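Local coordinates for protein putative transcriptional regulator, LysR family (Vibrio parahaemolyticus, PDB 3OXN) that probably regulates transcription by binding DNA as a LysR-type factor, and is represented here by its substrate-binding (effector) domain without the DNA-binding part, at residues A[119-124]-A[162-167]; A[92-97]-A[180-185]; A[21-26]-A[48-53]; A[17-22]-A[205-210]. One frame throughout, in Å; residues are numbered along the deposited sequence.

Interaction 1 (A[119-124]-A[162-167]); sequences AMIAIS and IIITVP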
loop_
_atom_site.group_PDB
_atom_site.type_symbol
_atom_site.label_atom_id
_atom_site.label_comp_id
_atom_site.label_asym_id
_atom_site.label_seq_id
_atom_site.Cartn_x
_atom_site.Cartn_y
_atom_site.Cartn_z
ATOM N N ALA A 119 -12.804 -9.364 -6.490
ATOM C CA ALA A 119 -11.711 -8.874 -5.650
ATOM C C ALA A 119 -11.566 -7.363 -5.811
ATOM O O ALA A 119 -11.261 -6.880 -6.896
ATOM C CB ALA A 119 -10.416 -9.576 -6.002
HETATM N N MSE A 120 -11.795 -6.608 -4.742
HETATM C CA MSE A 120 -11.813 -5.149 -4.857
HETATM C C MSE A 120 -10.554 -4.478 -4.358
HETATM O O MSE A 120 -10.325 -4.392 -3.158
HETATM C CB MSE A 120 -12.999 -4.568 -4.114
HETATM C CG MSE A 120 -13.069 -3.072 -4.228
HETATM SE SE MSE A 120 -14.841 -2.379 -3.788
HETATM C CE MSE A 120 -15.963 -3.675 -4.746
ATOM N N ILE A 121 -9.751 -3.967 -5.277
ATOM C CA ILE A 121 -8.444 -3.452 -4.909
ATOM C C ILE A 121 -8.397 -1.929 -4.909
ATOM O O ILE A 121 -9.066 -1.302 -5.718
ATOM C CB ILE A 121 -7.371 -4.032 -5.844
ATOM C CG1 ILE A 121 -7.052 -5.458 -5.413
ATOM C CG2 ILE A 121 -6.115 -3.170 -5.841
ATOM C CD1 ILE A 121 -6.815 -5.554 -3.925
ATOM N N ALA A 122 -7.661 -1.350 -3.958
ATOM C CA ALA A 122 -7.256 0.064 -3.954
ATOM C C ALA A 122 -8.380 1.085 -4.036
ATOM O O ALA A 122 -8.141 2.260 -4.337
ATOM C CB ALA A 122 -6.242 0.315 -5.056
ATOM N N ILE A 123 -9.598 0.627 -3.771
ATOM C CA ILE A 123 -10.800 1.444 -3.845
ATOM C C ILE A 123 -11.137 1.926 -2.454
ATOM O O ILE A 123 -11.294 1.114 -1.540
ATOM C CB ILE A 123 -11.985 0.582 -4.289
ATOM C CG1 ILE A 123 -11.822 0.144 -5.750
ATOM C CG2 ILE A 123 -13.298 1.302 -4.035
ATOM C CD1 ILE A 123 -12.031 1.245 -6.794
ATOM N N SER A 124 -11.273 3.232 -2.266
ATOM C CA SER A 124 -11.685 3.732 -0.959
ATOM C C SER A 124 -13.132 3.337 -0.615
ATOM O O SER A 124 -13.953 3.128 -1.505
ATOM C CB SER A 124 -11.541 5.237 -0.918
ATOM O OG SER A 124 -12.327 5.824 -1.927
ATOM N N ILE A 162 -11.573 -14.710 -10.156
ATOM C CA ILE A 162 -11.999 -13.415 -9.647
ATOM C C ILE A 162 -11.944 -12.320 -10.700
ATOM O O ILE A 162 -11.121 -12.354 -11.614
ATOM C CB ILE A 162 -11.211 -12.968 -8.409
ATOM C CG1 ILE A 162 -9.715 -13.192 -8.625
ATOM C CG2 ILE A 162 -11.727 -13.666 -7.157
ATOM C CD1 ILE A 162 -8.856 -12.505 -7.581
ATOM N N ILE A 163 -12.854 -11.363 -10.566
ATOM C CA ILE A 163 -12.804 -10.122 -11.314
ATOM C C ILE A 163 -12.326 -9.037 -10.358
ATOM O O ILE A 163 -12.993 -8.727 -9.354
ATOM C CB ILE A 163 -14.182 -9.748 -11.880
ATOM C CG1 ILE A 163 -14.647 -10.785 -12.901
ATOM C CG2 ILE A 163 -14.146 -8.367 -12.503
ATOM C CD1 ILE A 163 -16.135 -10.790 -13.085
ATOM N N ILE A 164 -11.162 -8.476 -10.675
ATOM C CA ILE A 164 -10.506 -7.491 -9.824
ATOM C C ILE A 164 -10.945 -6.073 -10.182
ATOM O O ILE A 164 -10.524 -5.547 -11.204
ATOM C CB ILE A 164 -8.961 -7.567 -9.965
ATOM C CG1 ILE A 164 -8.418 -8.918 -9.495
ATOM C CG2 ILE A 164 -8.311 -6.488 -9.152
ATOM C CD1 ILE A 164 -8.634 -10.046 -10.487
ATOM N N THR A 165 -11.781 -5.446 -9.359
ATOM C CA THR A 165 -12.137 -4.048 -9.607
ATOM C C THR A 165 -11.065 -3.117 -9.066
ATOM O O THR A 165 -10.522 -3.353 -7.996
ATOM C CB THR A 165 -13.461 -3.669 -8.961
ATOM O OG1 THR A 165 -14.516 -4.467 -9.519
ATOM C CG2 THR A 165 -13.732 -2.191 -9.205
ATOM N N VAL A 166 -10.762 -2.055 -9.800
ATOM C CA VAL A 166 -9.673 -1.146 -9.438
ATOM C C VAL A 166 -9.893 0.194 -10.102
ATOM O O VAL A 166 -10.521 0.255 -11.163
ATOM C CB VAL A 166 -8.321 -1.636 -9.975
ATOM C CG1 VAL A 166 -7.707 -2.668 -9.068
ATOM C CG2 VAL A 166 -8.480 -2.152 -11.391
ATOM N N PRO A 167 -9.351 1.273 -9.502
ATOM C CA PRO A 167 -9.334 2.574 -10.184
ATOM C C PRO A 167 -8.715 2.415 -11.576
ATOM O O PRO A 167 -7.676 1.756 -11.689
ATOM C CB PRO A 167 -8.426 3.430 -9.289
ATOM C CG PRO A 167 -8.473 2.796 -7.978
ATOM C CD PRO A 167 -8.629 1.317 -8.219
#

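Interaction 2 (A[92-97]-A[180-185]); sequences GVLCLL and LVVKPL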
loop_
_atom_site.group_PDB
_atom_site.type_symbol
_atom_site.label_atom_id
_atom_site.label_comp_id
_atom_site.label_asym_id
_atom_site.label_seq_id
_atom_site.Cartn_x
_atom_site.Cartn_y
_atom_site.Cartn_z
ATOM N N GLY A 92 -11.731 6.972 -12.666
ATOM C CA GLY A 92 -12.797 6.049 -13.011
ATOM C C GLY A 92 -12.408 4.640 -12.606
ATOM O O GLY A 92 -11.241 4.388 -12.296
ATOM N N VAL A 93 -13.376 3.722 -12.614
ATOM C CA VAL A 93 -13.127 2.340 -12.177
ATOM C C VAL A 93 -13.122 1.312 -13.321
ATOM O O VAL A 93 -13.910 1.411 -14.257
ATOM C CB VAL A 93 -14.088 1.918 -11.030
ATOM C CG1 VAL A 93 -14.419 0.448 -11.111
ATOM C CG2 VAL A 93 -13.455 2.233 -9.704
ATOM N N LEU A 94 -12.226 0.332 -13.244
ATOM C CA LEU A 94 -12.036 -0.613 -14.332
ATOM C C LEU A 94 -11.810 -2.016 -13.751
ATOM O O LEU A 94 -11.470 -2.150 -12.586
ATOM C CB LEU A 94 -10.831 -0.168 -15.160
ATOM C CG LEU A 94 -10.991 0.019 -16.673
ATOM C CD1 LEU A 94 -12.253 0.802 -17.024
ATOM C CD2 LEU A 94 -9.758 0.699 -17.253
ATOM N N CYS A 95 -12.000 -3.060 -14.551
ATOM C CA CYS A 95 -11.822 -4.433 -14.084
ATOM C C CYS A 95 -10.581 -5.103 -14.650
ATOM O O CYS A 95 -10.149 -4.794 -15.761
ATOM C CB CYS A 95 -13.043 -5.267 -14.435
ATOM S SG CYS A 95 -14.457 -4.678 -13.543
ATOM N N LEU A 96 -10.029 -6.040 -13.888
ATOM C CA LEU A 96 -8.841 -6.768 -14.289
ATOM C C LEU A 96 -9.137 -8.251 -14.207
ATOM O O LEU A 96 -9.559 -8.739 -13.160
ATOM C CB LEU A 96 -7.687 -6.421 -13.348
ATOM C CG LEU A 96 -6.536 -5.471 -13.732
ATOM C CD1 LEU A 96 -6.867 -4.540 -14.888
ATOM C CD2 LEU A 96 -6.050 -4.685 -12.511
ATOM N N LEU A 97 -8.925 -8.979 -15.299
ATOM C CA LEU A 97 -9.101 -10.437 -15.281
ATOM C C LEU A 97 -7.811 -11.164 -15.624
ATOM O O LEU A 97 -6.999 -10.648 -16.357
ATOM C CB LEU A 97 -10.177 -10.884 -16.272
ATOM C CG LEU A 97 -11.495 -10.141 -16.224
ATOM C CD1 LEU A 97 -12.487 -10.907 -17.030
ATOM C CD2 LEU A 97 -11.942 -10.047 -14.798
ATOM N N LEU A 180 -2.574 -9.599 -17.553
ATOM C CA LEU A 180 -3.975 -9.932 -17.396
ATOM C C LEU A 180 -4.765 -8.911 -18.236
ATOM O O LEU A 180 -4.147 -8.087 -18.924
ATOM C CB LEU A 180 -4.380 -10.005 -15.910
ATOM C CG LEU A 180 -4.325 -8.863 -14.877
ATOM C CD1 LEU A 180 -3.133 -8.965 -13.945
ATOM C CD2 LEU A 180 -4.402 -7.514 -15.536
ATOM N N VAL A 181 -6.099 -8.978 -18.230
ATOM C CA VAL A 181 -6.890 -8.090 -19.094
ATOM C C VAL A 181 -7.843 -7.115 -18.372
ATOM O O VAL A 181 -8.202 -7.305 -17.210
ATOM C CB VAL A 181 -7.618 -8.826 -20.292
ATOM C CG1 VAL A 181 -6.612 -9.442 -21.260
ATOM C CG2 VAL A 181 -8.634 -9.858 -19.807
ATOM N N VAL A 182 -8.245 -6.083 -19.114
ATOM C CA VAL A 182 -9.004 -4.950 -18.607
ATOM C C VAL A 182 -10.359 -4.871 -19.258
ATOM O O VAL A 182 -10.444 -4.542 -20.431
ATOM C CB VAL A 182 -8.280 -3.656 -18.962
ATOM C CG1 VAL A 182 -8.953 -2.461 -18.305
ATOM C CG2 VAL A 182 -6.812 -3.756 -18.568
ATOM N N LYS A 183 -11.417 -5.163 -18.509
ATOM C CA LYS A 183 -12.774 -5.051 -19.040
ATOM C C LYS A 183 -13.494 -3.865 -18.388
ATOM O O LYS A 183 -13.361 -3.653 -17.192
ATOM C CB LYS A 183 -13.538 -6.350 -18.798
ATOM C CG LYS A 183 -12.831 -7.578 -19.350
ATOM C CD LYS A 183 -13.335 -7.935 -20.732
ATOM C CE LYS A 183 -12.224 -8.504 -21.626
ATOM N NZ LYS A 183 -11.283 -7.437 -22.130
ATOM N N PRO A 184 -14.241 -3.068 -19.171
ATOM C CA PRO A 184 -15.029 -1.988 -18.562
ATOM C C PRO A 184 -16.061 -2.511 -17.547
ATOM O O PRO A 184 -16.407 -3.697 -17.547
ATOM C CB PRO A 184 -15.755 -1.372 -19.753
ATOM C CG PRO A 184 -14.911 -1.696 -20.930
ATOM C CD PRO A 184 -14.260 -3.018 -20.643
ATOM N N LEU A 185 -16.535 -1.626 -16.676
ATOM C CA LEU A 185 -17.619 -1.956 -15.770
ATOM C C LEU A 185 -18.881 -2.117 -16.588
ATOM O O LEU A 185 -19.265 -1.190 -17.300
ATOM C CB LEU A 185 -17.829 -0.819 -14.782
ATOM C CG LEU A 185 -16.817 -0.662 -13.663
ATOM C CD1 LEU A 185 -17.147 0.600 -12.898
ATOM C CD2 LEU A 185 -16.836 -1.892 -12.771
#

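Interaction 3 (A[21-26]-A[48-53]); sequences FTIATT and VSFNFL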
loop_
_atom_site.group_PDB
_atom_site.type_symbol
_atom_site.label_atom_id
_atom_site.label_comp_id
_atom_site.label_asym_id
_atom_site.label_seq_id
_atom_site.Cartn_x
_atom_site.Cartn_y
_atom_site.Cartn_z
ATOM N N PHE A 21 8.666 17.057 2.795
ATOM C CA PHE A 21 7.237 17.231 2.678
ATOM C C PHE A 21 6.573 15.947 3.110
ATOM O O PHE A 21 6.998 14.856 2.728
ATOM C CB PHE A 21 6.853 17.587 1.237
ATOM C CG PHE A 21 7.556 18.815 0.710
ATOM C CD1 PHE A 21 8.856 18.736 0.227
ATOM C CD2 PHE A 21 6.928 20.044 0.718
ATOM C CE1 PHE A 21 9.509 19.854 -0.233
ATOM C CE2 PHE A 21 7.584 21.166 0.254
ATOM C CZ PHE A 21 8.881 21.065 -0.222
ATOM N N THR A 22 5.552 16.088 3.947
ATOM C CA THR A 22 4.710 14.978 4.328
ATOM C C THR A 22 3.475 14.995 3.441
ATOM O O THR A 22 2.726 15.967 3.421
ATOM C CB THR A 22 4.263 15.114 5.781
ATOM O OG1 THR A 22 5.419 15.265 6.606
ATOM C CG2 THR A 22 3.462 13.893 6.226
ATOM N N ILE A 23 3.271 13.911 2.711
ATOM C CA ILE A 23 2.069 13.739 1.922
ATOM C C ILE A 23 1.295 12.558 2.447
ATOM O O ILE A 23 1.777 11.435 2.371
ATOM C CB ILE A 23 2.422 13.415 0.472
ATOM C CG1 ILE A 23 3.369 14.477 -0.088
ATOM C CG2 ILE A 23 1.151 13.298 -0.358
ATOM C CD1 ILE A 23 2.729 15.831 -0.188
ATOM N N ALA A 24 0.107 12.796 2.982
ATOM C CA ALA A 24 -0.774 11.691 3.374
ATOM C C ALA A 24 -1.524 11.229 2.140
ATOM O O ALA A 24 -2.231 12.016 1.502
ATOM C CB ALA A 24 -1.754 12.131 4.461
ATOM N N THR A 25 -1.370 9.969 1.761
ATOM C CA THR A 25 -2.016 9.551 0.513
ATOM C C THR A 25 -2.667 8.161 0.483
ATOM O O THR A 25 -2.376 7.289 1.304
ATOM C CB THR A 25 -1.083 9.781 -0.702
ATOM O OG1 THR A 25 -1.492 8.946 -1.786
ATOM C CG2 THR A 25 0.363 9.482 -0.357
ATOM N N THR A 26 -3.588 7.978 -0.453
ATOM C CA THR A 26 -4.222 6.679 -0.628
ATOM C C THR A 26 -3.278 5.708 -1.312
ATOM O O THR A 26 -2.116 6.013 -1.505
ATOM C CB THR A 26 -5.503 6.780 -1.463
ATOM O OG1 THR A 26 -5.184 7.286 -2.764
ATOM C CG2 THR A 26 -6.507 7.693 -0.787
ATOM N N VAL A 48 15.375 18.037 -2.091
ATOM C CA VAL A 48 14.067 17.847 -1.483
ATOM C C VAL A 48 13.945 16.430 -0.920
ATOM O O VAL A 48 14.615 15.509 -1.398
ATOM C CB VAL A 48 12.957 18.137 -2.528
ATOM C CG1 VAL A 48 12.473 16.846 -3.195
ATOM C CG2 VAL A 48 11.816 18.887 -1.896
ATOM N N SER A 49 13.103 16.269 0.102
ATOM C CA SER A 49 12.915 14.991 0.790
ATOM C C SER A 49 11.418 14.677 1.000
ATOM O O SER A 49 10.636 15.559 1.354
ATOM C CB SER A 49 13.643 15.044 2.129
ATOM O OG SER A 49 13.510 13.841 2.863
ATOM N N PHE A 50 11.019 13.425 0.792
ATOM C CA PHE A 50 9.600 13.062 0.862
ATOM C C PHE A 50 9.188 12.061 1.942
ATOM O O PHE A 50 9.874 11.076 2.211
ATOM C CB PHE A 50 9.126 12.544 -0.488
ATOM C CG PHE A 50 8.616 13.610 -1.386
ATOM C CD1 PHE A 50 7.335 14.098 -1.231
ATOM C CD2 PHE A 50 9.413 14.134 -2.372
ATOM C CE1 PHE A 50 6.852 15.080 -2.051
ATOM C CE2 PHE A 50 8.944 15.120 -3.185
ATOM C CZ PHE A 50 7.656 15.592 -3.029
ATOM N N ASN A 51 8.032 12.317 2.535
ATOM C CA ASN A 51 7.473 11.400 3.507
ATOM C C ASN A 51 6.018 11.043 3.212
ATOM O O ASN A 51 5.105 11.796 3.542
ATOM C CB ASN A 51 7.596 11.959 4.917
ATOM C CG ASN A 51 7.495 10.878 5.965
ATOM O OD1 ASN A 51 7.823 9.727 5.698
ATOM N ND2 ASN A 51 7.037 11.234 7.159
ATOM N N PHE A 52 5.802 9.893 2.589
ATOM C CA PHE A 52 4.449 9.463 2.269
ATOM C C PHE A 52 3.923 8.492 3.309
ATOM O O PHE A 52 4.593 7.529 3.672
ATOM C CB PHE A 52 4.419 8.798 0.908
ATOM C CG PHE A 52 4.755 9.719 -0.219
ATOM C CD1 PHE A 52 3.799 10.591 -0.721
ATOM C CD2 PHE A 52 6.029 9.706 -0.781
ATOM C CE1 PHE A 52 4.102 11.430 -1.768
ATOM C CE2 PHE A 52 6.353 10.539 -1.822
ATOM C CZ PHE A 52 5.388 11.407 -2.325
ATOM N N LEU A 53 2.723 8.744 3.797
ATOM C CA LEU A 53 2.121 7.821 4.745
ATOM C C LEU A 53 0.675 7.585 4.399
ATOM O O LEU A 53 0.065 8.387 3.712
ATOM C CB LEU A 53 2.270 8.320 6.186
ATOM C CG LEU A 53 2.144 9.826 6.372
ATOM C CD1 LEU A 53 0.678 10.220 6.412
ATOM C CD2 LEU A 53 2.857 10.243 7.634
#

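Interaction 4 (A[17-22]-A[205-210]); sequences CDQTFT and SPAQEW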
loop_
_atom_site.group_PDB
_atom_site.type_symbol
_atom_site.label_atom_id
_atom_site.label_comp_id
_atom_site.label_asym_id
_atom_site.label_seq_id
_atom_site.Cartn_x
_atom_site.Cartn_y
_atom_site.Cartn_z
ATOM N N CYS A 17 15.734 24.362 -1.824
ATOM C CA CYS A 17 14.846 23.583 -0.984
ATOM C C CYS A 17 15.415 22.214 -0.613
ATOM O O CYS A 17 15.690 21.395 -1.489
ATOM C CB CYS A 17 13.497 23.425 -1.677
ATOM S SG CYS A 17 12.200 22.992 -0.541
ATOM N N ASP A 18 15.598 21.982 0.685
ATOM C CA ASP A 18 16.029 20.681 1.184
ATOM C C ASP A 18 15.038 20.229 2.248
ATOM O O ASP A 18 15.254 19.264 2.988
ATOM C CB ASP A 18 17.446 20.759 1.751
ATOM C CG ASP A 18 17.521 21.557 3.042
ATOM O OD1 ASP A 18 16.468 21.752 3.694
ATOM O OD2 ASP A 18 18.641 21.983 3.412
ATOM N N GLN A 19 13.942 20.968 2.314
ATOM C CA GLN A 19 12.882 20.715 3.258
ATOM C C GLN A 19 12.162 19.430 2.914
ATOM O O GLN A 19 12.055 19.056 1.758
ATOM C CB GLN A 19 11.909 21.881 3.192
ATOM C CG GLN A 19 10.538 21.600 3.753
ATOM C CD GLN A 19 9.693 22.847 3.751
ATOM O OE1 GLN A 19 10.208 23.961 3.568
ATOM N NE2 GLN A 19 8.391 22.677 3.962
ATOM N N THR A 20 11.660 18.744 3.924
ATOM C CA THR A 20 10.890 17.533 3.654
ATOM C C THR A 20 9.363 17.761 3.670
ATOM O O THR A 20 8.829 18.566 4.432
ATOM C CB THR A 20 11.303 16.354 4.566
ATOM O OG1 THR A 20 10.133 15.624 4.936
ATOM C CG2 THR A 20 11.998 16.860 5.815
ATOM N N PHE A 21 8.666 17.057 2.795
ATOM C CA PHE A 21 7.237 17.231 2.678
ATOM C C PHE A 21 6.573 15.947 3.110
ATOM O O PHE A 21 6.998 14.856 2.728
ATOM C CB PHE A 21 6.853 17.587 1.237
ATOM C CG PHE A 21 7.556 18.815 0.710
ATOM C CD1 PHE A 21 8.856 18.736 0.227
ATOM C CD2 PHE A 21 6.928 20.044 0.718
ATOM C CE1 PHE A 21 9.509 19.854 -0.233
ATOM C CE2 PHE A 21 7.584 21.166 0.254
ATOM C CZ PHE A 21 8.881 21.065 -0.222
ATOM N N THR A 22 5.552 16.088 3.947
ATOM C CA THR A 22 4.710 14.978 4.328
ATOM C C THR A 22 3.475 14.995 3.441
ATOM O O THR A 22 2.726 15.967 3.421
ATOM C CB THR A 22 4.263 15.114 5.781
ATOM O OG1 THR A 22 5.419 15.265 6.606
ATOM C CG2 THR A 22 3.462 13.893 6.226
ATOM N N SER A 205 2.522 29.144 2.146
ATOM C CA SER A 205 3.917 28.754 2.203
ATOM C C SER A 205 4.486 28.638 0.790
ATOM O O SER A 205 3.988 27.856 -0.018
ATOM C CB SER A 205 4.084 27.436 2.943
ATOM O OG SER A 205 5.457 27.102 3.037
ATOM N N PRO A 206 5.530 29.428 0.490
ATOM C CA PRO A 206 6.263 29.391 -0.787
ATOM C C PRO A 206 6.597 27.965 -1.236
ATOM O O PRO A 206 6.519 27.674 -2.436
ATOM C CB PRO A 206 7.559 30.134 -0.464
ATOM C CG PRO A 206 7.205 31.047 0.674
ATOM C CD PRO A 206 6.091 30.409 1.438
ATOM N N ALA A 207 6.964 27.099 -0.288
ATOM C CA ALA A 207 7.326 25.712 -0.590
ATOM C C ALA A 207 6.102 24.827 -0.850
ATOM O O ALA A 207 6.111 23.987 -1.750
ATOM C CB ALA A 207 8.167 25.127 0.541
ATOM N N GLN A 208 5.054 25.023 -0.056
ATOM C CA GLN A 208 3.814 24.281 -0.237
ATOM C C GLN A 208 3.074 24.744 -1.496
ATOM O O GLN A 208 2.520 23.923 -2.228
ATOM C CB GLN A 208 2.912 24.385 1.002
ATOM C CG GLN A 208 3.537 23.889 2.317
ATOM C CD GLN A 208 3.957 22.411 2.295
ATOM O OE1 GLN A 208 3.455 21.621 1.493
ATOM N NE2 GLN A 208 4.881 22.039 3.187
ATOM N N GLU A 209 3.058 26.048 -1.761
ATOM C CA GLU A 209 2.428 26.533 -2.984
ATOM C C GLU A 209 3.184 25.939 -4.151
ATOM O O GLU A 209 2.628 25.736 -5.222
ATOM C CB GLU A 209 2.448 28.057 -3.076
ATOM C CG GLU A 209 1.493 28.794 -2.151
ATOM C CD GLU A 209 1.806 30.294 -2.074
ATOM O OE1 GLU A 209 2.845 30.717 -2.636
ATOM O OE2 GLU A 209 1.018 31.051 -1.454
ATOM N N TRP A 210 4.463 25.652 -3.945
ATOM C CA TRP A 210 5.272 25.085 -5.015
ATOM C C TRP A 210 4.979 23.599 -5.195
ATOM O O TRP A 210 4.732 23.142 -6.307
ATOM C CB TRP A 210 6.773 25.318 -4.769
ATOM C CG TRP A 210 7.634 24.488 -5.674
ATOM C CD1 TRP A 210 8.015 24.797 -6.934
ATOM C CD2 TRP A 210 8.180 23.192 -5.398
ATOM N NE1 TRP A 210 8.774 23.785 -7.467
ATOM C CE2 TRP A 210 8.895 22.783 -6.540
ATOM C CE3 TRP A 210 8.142 22.333 -4.287
ATOM C CZ2 TRP A 210 9.567 21.566 -6.618
ATOM C CZ3 TRP A 210 8.813 21.118 -4.359
ATOM C CH2 TRP A 210 9.517 20.747 -5.515
#

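Interaction 1 (A[119-124]-A[162-167])
Ala119 meets strand 163-167 through its own N-H and C=O: its N donates to Ile163 O at 2.9 Å, and its O accepts from Thr165 N, also at 2.9 Å. That same oxygen takes a CA-H contact from Ile164, with Ile164 CA 3.1 Å from Ala119 O. One step on, Ile121 N bonds to Thr165 O at 2.9 Å. Together these bonds form a short parallel ladder that pairs Ala119 with Ile164 and Met120 with Thr165. After this the 119-124 chain leaves the ladder.

Ala119 CB rests on Ile162 CD1 at 3.7 Å, with Ile164 CG1 a little farther off. Ile121 lies side by side with both Ile164 and Val166, and Val166 CG1, anti to the carbonyl carbon (chi1 -83°), comes within 3.5 Å of Ile121 CB. Ile123 instead slides past Pro167 in the opposite direction, with Ile123 CD1 3.7 Å from Pro167 CD. Ala122 adopts a left-handed backbone conformation, and its O faces Pro167 CG.

Further out, Ala153 of helix 151-156 packs on Ile121 and Ile164, while Lys128 touches the selenomethionine Met120 and Ile123. The hydroxyl of Thr165 is hydrogen-bonded to Tyr113 OH. Ser124 and Pro167 both stand at helix N-caps, Ser124 OG weakly capping Val127 N. Neighbouring parallel strands that each lead into a helix are characteristic of the alpha/beta lobes of periplasmic-binding-protein folds, to which LysR effector domains belong.

Interaction 2 (A[92-97]-A[180-185])
Cys95 and Lys183 meet through their peptide groups, which are the flat groups of this contact, since no aromatic ring takes part. Cys95 N approaches the Lys183 carbonyl near its plane, tilted by 18°, with Cys95 N 3.0 Å from Lys183 O. The returning Lys183 N stands above the Cys95 carbonyl plane instead, 44° out of it. Leu97 N donates to Val181 O in the next hydrogen-bonded pair, Leu97 with Val181; its return bond is less certain, because Leu97 O is less surely placed. Two CA-H contacts add to the ladder, from Val182 CA to Cys95 O at 3.1 Å and from Leu96 CA to Val181 O at 3.0 Å.

Between these pairs sits the non-hydrogen-bonded pair Leu96 and Val182, whose side chains lie alongside one another on one face, Leu96 CD1 3.8 Å from Val182 CG2. Val182 CG1, anti to the backbone N (chi1 -173°), meets Leu94 CD2, and Leu180 CD2 touches Leu96 CG. On the other face, Leu97 crosses Lys183 at about a right angle, and Cys95 SG lies 3.7 Å from Leu185 CD2. Leu185 CD1 also packs on Val93 CG1.

Helix 168-177 covers the Leu96 and Val182 face with Ala171 and Ala175, and Tyr113 of helix 110-114 packs on Cys95 and Leu185. Strand 163-167 bonds to the other edge of strand 93-98, leaving 180-183 as the outermost strand within this chain.

Interaction 3 (A[21-26]-A[48-53])
Ile23 and Phe52 lie side by side and point the same way, with Ile23 CB 3.4 Å from Phe52 CD1. The same CD1 receives Thr25 CG2, which comes across it at a slant. On this face too, the rings of Phe21 and Phe50 sit with centroids 5.9 Å apart and planes turned by 34°, an oblique pair that is neither stacked nor T-shaped. Ile23 CG1 comes up to the rim of the Phe50 ring near its plane, 4.0 Å from Phe50 CE1. On the opposite face Leu53 CD1 lies 3.7 Å from Ala24 CB, and Leu53 CD2 is near Thr22 CG2.

Five backbone bonds set this register, from Phe21 N to Ser49 O at 2.9 Å through to Thr25 N to Leu53 O at 2.9 Å. Beyond strand 49-54, Phe50 and Asn51 pair in a parallel ladder with a strand of the second subunit, whose Met143 O is hydrogen-bonded to Ser49 OG. Helix 28-44 packs Met30 onto Phe52 and Ile41 onto Phe50, completing a beta-alpha-beta unit whose two parallel strands are neighbours in the sheet.

Interaction 4 (A[17-22]-A[205-210])
Phe21 and Ala207 meet where strand 20-22 passes helix 206-210 at 60°, the two axes 10.6 Å apart at their closest. At that separation side chains carry most of the contact, without a hydrogen bond between the segments. The Phe21 ring reaches the first turn of the helix. Phe21 CE2 lies 3.8 Å from the backbone Ala207 O and 4.0 Å from Ala207 CB, and Phe21 CZ meets Trp210 CZ3 at 4.1 Å, the two aromatic side chains crossing at about a right angle. Gln208 slides past the ring the opposite way with its amide plane turned 72° from it. Gln208 OE1 lies in the Phe21 ring plane at the edge, 3.9 Å from Phe21 CD2.

Gln19 comes in from the loop before the strand. With CG anti to the backbone N (chi1 161°) and the rest of the chain extended, it brings OE1 to 3.8 Å from Ala207 CB. Its NE2 approaches Gln208 NE2 at 3.7 Å, the two side chains crossing at about a right angle; this is proximity of two amides and not a bond.

Within the helix, Ala207 O lies at the edge of the Trp210 ring in its plane, while Trp210 NE1 is hydrogen-bonded to Glu44. Leu211, one residue further along, also packs on Phe21. The contact is helix-on-sheet packing in an alpha/beta lobe, where the C-terminal helix 206-227 starts against the first strand.

In the fold
From the N terminus, interactions 3 and 4 start from the same strand, 20-25, and share Phe21 and Thr22. Interaction 3 closes first, over helix 28-44, while interaction 4 closes last, when the chain returns at helix 206-227 after more than 180 residues. Inside that long loop lies interaction 2, and nested within interaction 2 is interaction 1. These two touch in one sheet, where strands 163-167 and 93-98 are neighbours, their centres about 9 Å apart. Interactions 3 and 4 lie across the chain's centre, both on strand 20-25 of the second sheet. Interactions 1 and 2 thus hold one lobe together, 3 and 4 the other, with the final helix closing back on the first strand.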